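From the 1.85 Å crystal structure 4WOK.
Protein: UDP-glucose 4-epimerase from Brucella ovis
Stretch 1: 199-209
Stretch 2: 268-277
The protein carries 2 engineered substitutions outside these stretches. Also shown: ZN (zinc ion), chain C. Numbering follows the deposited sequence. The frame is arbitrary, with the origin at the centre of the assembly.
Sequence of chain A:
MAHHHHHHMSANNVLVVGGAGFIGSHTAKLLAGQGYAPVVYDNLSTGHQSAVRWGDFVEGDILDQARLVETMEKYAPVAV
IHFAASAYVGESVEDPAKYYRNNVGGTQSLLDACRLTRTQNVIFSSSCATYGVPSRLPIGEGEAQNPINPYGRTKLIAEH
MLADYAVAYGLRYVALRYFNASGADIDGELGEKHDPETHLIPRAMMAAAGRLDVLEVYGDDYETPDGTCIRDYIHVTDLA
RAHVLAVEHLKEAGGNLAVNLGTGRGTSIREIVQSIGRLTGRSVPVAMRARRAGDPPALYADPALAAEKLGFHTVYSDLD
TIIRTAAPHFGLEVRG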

ATOM      1  N   HIS A 199       5.280  -0.626 -10.903  1.00 28.56           N
ATOM      2  CA  HIS A 199       5.376   0.609 -10.132  1.00 27.75           C
ATOM      3  C   HIS A 199       6.543   1.449 -10.637  1.00 33.39           C
ATOM      4  O   HIS A 199       7.545   0.914 -11.106  1.00 29.68           O
ATOM      5  N   LEU A 200       6.389   2.763 -10.541  1.00 34.01           N
ATOM      6  CA  LEU A 200       7.254   3.711 -11.240  1.00 31.56           C
ATOM      7  C   LEU A 200       8.714   3.666 -10.779  1.00 33.87           C
ATOM      8  O   LEU A 200       9.622   3.529 -11.598  1.00 34.27           O
ATOM      9  N   ILE A 201       8.951   3.792  -9.477  1.00 29.37           N
ATOM     10  CA  ILE A 201      10.327   3.845  -9.002  1.00 29.92           C
ATOM     11  C   ILE A 201      11.084   2.527  -9.258  1.00 30.37           C
ATOM     12  O   ILE A 201      12.231   2.551  -9.724  1.00 31.54           O
ATOM     13  N   PRO A 202      10.439   1.372  -9.000  1.00 28.63           N
ATOM     14  CA  PRO A 202      11.093   0.135  -9.439  1.00 27.74           C
ATOM     15  C   PRO A 202      11.380   0.055 -10.930  1.00 30.69           C
ATOM     16  O   PRO A 202      12.460  -0.408 -11.293  1.00 31.29           O
ATOM     17  N   ARG A 203      10.441   0.475 -11.773  1.00 28.21           N
ATOM     18  CA  ARG A 203      10.671   0.441 -13.210  1.00 28.73           C
ATOM     19  C   ARG A 203      11.831   1.364 -13.592  1.00 30.94           C
ATOM     20  O   ARG A 203      12.706   0.994 -14.384  1.00 31.23           O
ATOM     21  N   ALA A 204      11.864   2.557 -13.011  1.00 33.02           N
ATOM     22  CA  ALA A 204      12.937   3.498 -13.339  1.00 34.57           C
ATOM     23  C   ALA A 204      14.298   2.912 -12.949  1.00 38.91           C
ATOM     24  O   ALA A 204      15.284   3.056 -13.675  1.00 36.24           O
ATOM     25  N   MET A 205      14.344   2.226 -11.810  1.00 32.66           N
ATOM     26  CA  MET A 205      15.591   1.626 -11.337  1.00 33.61           C
ATOM     27  C   MET A 205      16.012   0.441 -12.194  1.00 31.17           C
ATOM     28  O   MET A 205      17.194   0.284 -12.531  1.00 33.43           O
ATOM     29  N   MET A 206      15.047  -0.399 -12.532  1.00 30.18           N
ATOM     30  CA  MET A 206      15.308  -1.526 -13.410  1.00 29.90           C
ATOM     31  C   MET A 206      15.874  -1.035 -14.738  1.00 36.42           C
ATOM     32  O   MET A 206      16.802  -1.633 -15.275  1.00 34.20           O
ATOM     33  N   ALA A 207      15.322   0.061 -15.244  1.00 31.62           N
ATOM     34  CA  ALA A 207      15.779   0.623 -16.518  1.00 32.82           C
ATOM     35  C   ALA A 207      17.215   1.149 -16.379  1.00 33.95           C
ATOM     36  O   ALA A 207      18.065   0.880 -17.218  1.00 34.67           O
ATOM     37  N   ALA A 208      17.487   1.877 -15.299  1.00 34.15           N
ATOM     38  CA  ALA A 208      18.843   2.368 -15.041  1.00 35.93           C
ATOM     39  C   ALA A 208      19.814   1.196 -14.903  1.00 36.85           C
ATOM     40  O   ALA A 208      20.966   1.278 -15.304  1.00 35.88           O
ATOM     41  N   ALA A 209      19.324   0.088 -14.358  1.00 33.64           N
ATOM     42  CA  ALA A 209      20.158  -1.089 -14.134  1.00 40.20           C
ATOM     43  C   ALA A 209      20.303  -1.981 -15.366  1.00 40.53           C
ATOM     44  O   ALA A 209      21.126  -2.894 -15.374  1.00 39.93           O
ATOM     45  N   SER A 268       8.108  14.757  -8.510  1.00 42.78           N
ATOM     46  CA  SER A 268       7.986  14.623  -9.955  1.00 43.19           C
ATOM     47  C   SER A 268       8.824  13.461 -10.484  1.00 41.45           C
ATOM     48  O   SER A 268       9.751  12.995  -9.819  1.00 38.04           O
ATOM     49  N   ILE A 269       8.486  12.997 -11.683  1.00 39.42           N
ATOM     50  CA  ILE A 269       9.246  11.944 -12.358  1.00 42.49           C
ATOM     51  C   ILE A 269      10.710  12.347 -12.528  1.00 48.81           C
ATOM     52  O   ILE A 269      11.625  11.546 -12.300  1.00 39.36           O
ATOM     53  N   ARG A 270      10.918  13.596 -12.940  1.00 40.73           N
ATOM     54  CA  ARG A 270      12.262  14.112 -13.158  1.00 41.55           C
ATOM     55  C   ARG A 270      13.086  14.014 -11.879  1.00 45.75           C
ATOM     56  O   ARG A 270      14.224  13.543 -11.914  1.00 44.37           O
ATOM     57  N   GLU A 271      12.504  14.427 -10.751  1.00 47.36           N
ATOM     58  CA  GLU A 271      13.203  14.364  -9.469  1.00 46.49           C
ATOM     59  C   GLU A 271      13.672  12.947  -9.181  1.00 46.46           C
ATOM     60  O   GLU A 271      14.799  12.721  -8.742  1.00 40.71           O
ATOM     61  N   ILE A 272      12.783  11.990  -9.428  1.00 44.44           N
ATOM     62  CA  ILE A 272      13.087  10.592  -9.182  1.00 39.12           C
ATOM     63  C   ILE A 272      14.233  10.115 -10.065  1.00 38.85           C
ATOM     64  O   ILE A 272      15.202   9.535  -9.584  1.00 38.70           O
ATOM     65  N   VAL A 273      14.121  10.373 -11.359  1.00 39.16           N
ATOM     66  CA  VAL A 273      15.160   9.995 -12.301  1.00 42.24           C
ATOM     67  C   VAL A 273      16.491  10.656 -11.929  1.00 42.64           C
ATOM     68  O   VAL A 273      17.534   9.998 -11.897  1.00 40.44           O
ATOM     69  N   GLN A 274      16.442  11.941 -11.606  1.00 41.03           N
ATOM     70  CA  GLN A 274      17.644  12.667 -11.191  1.00 49.49           C
ATOM     71  C   GLN A 274      18.269  12.056  -9.946  1.00 48.61           C
ATOM     72  O   GLN A 274      19.481  11.866  -9.880  1.00 41.76           O
ATOM     73  N   SER A 275      17.428  11.747  -8.961  1.00 40.88           N
ATOM     74  CA  SER A 275      17.893  11.180  -7.702  1.00 42.91           C
ATOM     75  C   SER A 275      18.573   9.829  -7.923  1.00 41.61           C
ATOM     76  O   SER A 275      19.626   9.560  -7.345  1.00 42.29           O
ATOM     77  N   ILE A 276      17.972   8.987  -8.760  1.00 39.14           N
ATOM     78  CA  ILE A 276      18.549   7.686  -9.090  1.00 38.50           C
ATOM     79  C   ILE A 276      19.939   7.811  -9.729  1.00 43.91           C
ATOM     80  O   ILE A 276      20.876   7.098  -9.354  1.00 42.78           O
ATOM     81  N   GLY A 277      20.062   8.711 -10.699  1.00 43.57           N
ATOM     82  CA  GLY A 277      21.329   8.914 -11.385  1.00 48.05           C
ATOM     83  C   GLY A 277      22.409   9.358 -10.415  1.00 48.49           C
ATOM     84  O   GLY A 277      23.548   8.891 -10.457  1.00 49.47           O
TER

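The two helices, 200-209 and 269-277, run in the same general direction, their axes 42° apart and 10.4 Å from each other at closest approach. The contact between them is wholly apolar: no hydrogen bond crosses it, and the 343 Å² buried comes from branched side chains of one helix fitting against leucine, isoleucine, methionine and alanine of the other.

I276 has the largest area covered by the other stretch, 81 Å². Its CB points toward the first helix, and its m,t rotamer carries CD1 into a shallow hollow floored by A204, with A204 CB 3.7 Å from I276 CD1. M205 forms a wall of this hollow: its CB is directed sideways, but the extended m,t,t side chain approaches the second helix, placing M205 CG 3.8 Å from I276 CD1. The other branch, I276 CG2, lies 4.1 Å from A208 CB, one turn beyond A204. The small alanines thus leave space that the larger isoleucine occupies.

One turn earlier, I272, also m,t and pointing toward the first helix, is received between L200 and I201. I272 CD1 lies 3.8 Å from L200 CD1 and 3.9 Å from I201 CG1. L200 points inward in a t,m rotamer and is itself a bump, reaching between I272 and I269; L200 CG is 3.8 Å from I269 CD1. I269 starts sideways, yet its m,m conformation brings its end back to the leucine. V273 is directed sideways, its CG2 4.9 Å from A204 CB, while G277 adds no side chain to the packing.

Polar groups lie outside this seam. S268 caps its helix, S268 OG accepting from E271 N at 3.1 Å, and S268 N donates to E271 OE2 at 2.9 Å. H199, before the first helix, binds zinc through ND1 (2.1 Å from ZN), with three further ligand atoms from elsewhere in the structure.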

ATOM      1  CB  HIS A 199       5.501   0.296  -8.644  1.00 25.33           C
ATOM      2  CG  HIS A 199       4.282  -0.377  -8.086  1.00 28.43           C
ATOM      3  ND1 HIS A 199       4.286  -1.680  -7.638  1.00 28.53           N
ATOM      4  CD2 HIS A 199       3.012   0.071  -7.935  1.00 33.90           C
ATOM      5  CE1 HIS A 199       3.068  -2.006  -7.228  1.00 30.40           C
ATOM      6  NE2 HIS A 199       2.281  -0.959  -7.395  1.00 31.74           N
ATOM      7  CB  LEU A 200       6.684   5.123 -11.078  1.00 30.66           C
ATOM      8  CG  LEU A 200       7.269   6.276 -11.896  1.00 37.73           C
ATOM      9  CD1 LEU A 200       8.484   6.868 -11.205  1.00 41.97           C
ATOM     10  CD2 LEU A 200       7.592   5.825 -13.326  1.00 36.17           C
ATOM     11  CB  ILE A 201      10.382   4.227  -7.521  1.00 29.99           C
ATOM     12  CG1 ILE A 201       9.843   5.650  -7.346  1.00 35.06           C
ATOM     13  CG2 ILE A 201      11.798   4.114  -7.020  1.00 33.86           C
ATOM     14  CD1 ILE A 201       9.840   6.162  -5.917  1.00 37.88           C
ATOM     15  CB  PRO A 202      10.084  -0.940  -9.036  1.00 26.51           C
ATOM     16  CG  PRO A 202       9.492  -0.380  -7.772  1.00 26.41           C
ATOM     17  CD  PRO A 202       9.315   1.083  -8.087  1.00 29.23           C
ATOM     18  CB  ARG A 203       9.397   0.825 -13.964  1.00 30.61           C
ATOM     19  CG  ARG A 203       8.331  -0.282 -13.966  1.00 35.34           C
ATOM     20  CD  ARG A 203       7.079   0.128 -14.735  1.00 40.54           C
ATOM     21  NE  ARG A 203       7.381   0.554 -16.104  1.00 47.90           N
ATOM     22  CZ  ARG A 203       7.125   1.772 -16.583  1.00 53.86           C
ATOM     23  NH1 ARG A 203       6.552   2.686 -15.805  1.00 48.32           N
ATOM     24  NH2 ARG A 203       7.434   2.075 -17.843  1.00 51.50           N
ATOM     25  CB  ALA A 204      12.706   4.838 -12.657  1.00 32.80           C
ATOM     26  CB  MET A 205      15.460   1.189  -9.874  1.00 33.17           C
ATOM     27  CG  MET A 205      15.437   2.356  -8.927  1.00 32.53           C
ATOM     28  SD  MET A 205      15.196   1.890  -7.207  1.00 35.19           S
ATOM     29  CE  MET A 205      15.450   3.498  -6.452  1.00 33.99           C
ATOM     30  CB  MET A 206      14.035  -2.336 -13.640  1.00 28.78           C
ATOM     31  CG  MET A 206      13.572  -3.115 -12.396  1.00 27.69           C
ATOM     32  SD  MET A 206      11.882  -3.724 -12.578  1.00 36.06           S
ATOM     33  CE  MET A 206      12.115  -4.961 -13.855  1.00 33.78           C
ATOM     34  CB  ALA A 207      14.844   1.719 -16.977  1.00 33.30           C
ATOM     35  CB  ALA A 208      18.870   3.238 -13.795  1.00 35.37           C
ATOM     36  CB  ALA A 209      19.598  -1.905 -12.982  1.00 38.02           C
ATOM     37  CB  SER A 268       8.399  15.920 -10.656  1.00 40.89           C
ATOM     38  OG  SER A 268       9.803  15.980 -10.792  1.00 41.57           O
ATOM     39  CB  ILE A 269       8.658  11.626 -13.759  1.00 44.96           C
ATOM     40  CG1 ILE A 269       7.180  11.234 -13.665  1.00 41.57           C
ATOM     41  CG2 ILE A 269       9.483  10.558 -14.456  1.00 41.72           C
ATOM     42  CD1 ILE A 269       6.934   9.854 -13.116  1.00 50.73           C
ATOM     43  CB  ARG A 270      12.215  15.560 -13.662  1.00 45.60           C
ATOM     44  CG  ARG A 270      13.585  16.176 -13.930  1.00 52.58           C
ATOM     45  CD  ARG A 270      14.295  15.491 -15.098  1.00 60.94           C
ATOM     46  NE  ARG A 270      13.606  15.709 -16.370  1.00 62.90           N
ATOM     47  CZ  ARG A 270      13.654  14.872 -17.402  1.00 62.02           C
ATOM     48  NH1 ARG A 270      14.360  13.749 -17.321  1.00 55.14           N
ATOM     49  NH2 ARG A 270      12.988  15.155 -18.515  1.00 60.29           N
ATOM     50  CB  GLU A 271      12.309  14.834  -8.325  1.00 48.58           C
ATOM     51  CG  GLU A 271      11.864  16.287  -8.367  1.00 56.69           C
ATOM     52  CD  GLU A 271      10.937  16.615  -7.202  1.00 65.03           C
ATOM     53  OE1 GLU A 271      11.415  16.619  -6.048  1.00 72.43           O
ATOM     54  OE2 GLU A 271       9.730  16.841  -7.429  1.00 61.39           O
ATOM     55  CB  ILE A 272      11.840   9.711  -9.409  1.00 39.70           C
ATOM     56  CG1 ILE A 272      10.875   9.891  -8.237  1.00 37.54           C
ATOM     57  CG2 ILE A 272      12.229   8.245  -9.557  1.00 37.57           C
ATOM     58  CD1 ILE A 272       9.483   9.405  -8.516  1.00 39.19           C
ATOM     59  CB  VAL A 273      14.744  10.370 -13.735  1.00 42.29           C
ATOM     60  CG1 VAL A 273      15.947  10.456 -14.650  1.00 51.69           C
ATOM     61  CG2 VAL A 273      13.726   9.364 -14.243  1.00 45.84           C
ATOM     62  CB  GLN A 274      17.321  14.132 -10.919  1.00 57.74           C
ATOM     63  CG  GLN A 274      16.988  14.949 -12.144  1.00 64.56           C
ATOM     64  CD  GLN A 274      16.574  16.363 -11.777  1.00 71.58           C
ATOM     65  OE1 GLN A 274      15.809  16.573 -10.829  1.00 68.48           O
ATOM     66  NE2 GLN A 274      17.086  17.340 -12.515  1.00 72.33           N
ATOM     67  CB  SER A 275      16.723  11.039  -6.721  1.00 46.89           C
ATOM     68  OG  SER A 275      17.172  10.592  -5.454  1.00 54.39           O
ATOM     69  CB  ILE A 276      17.634   6.903 -10.047  1.00 37.80           C
ATOM     70  CG1 ILE A 276      16.340   6.502  -9.335  1.00 37.05           C
ATOM     71  CG2 ILE A 276      18.342   5.672 -10.591  1.00 37.32           C
ATOM     72  CD1 ILE A 276      15.294   5.908 -10.254  1.00 38.96           C
TER
HETATM   73 ZN    ZN C 401       5.719  -3.164  -7.537  1.00 38.56          ZN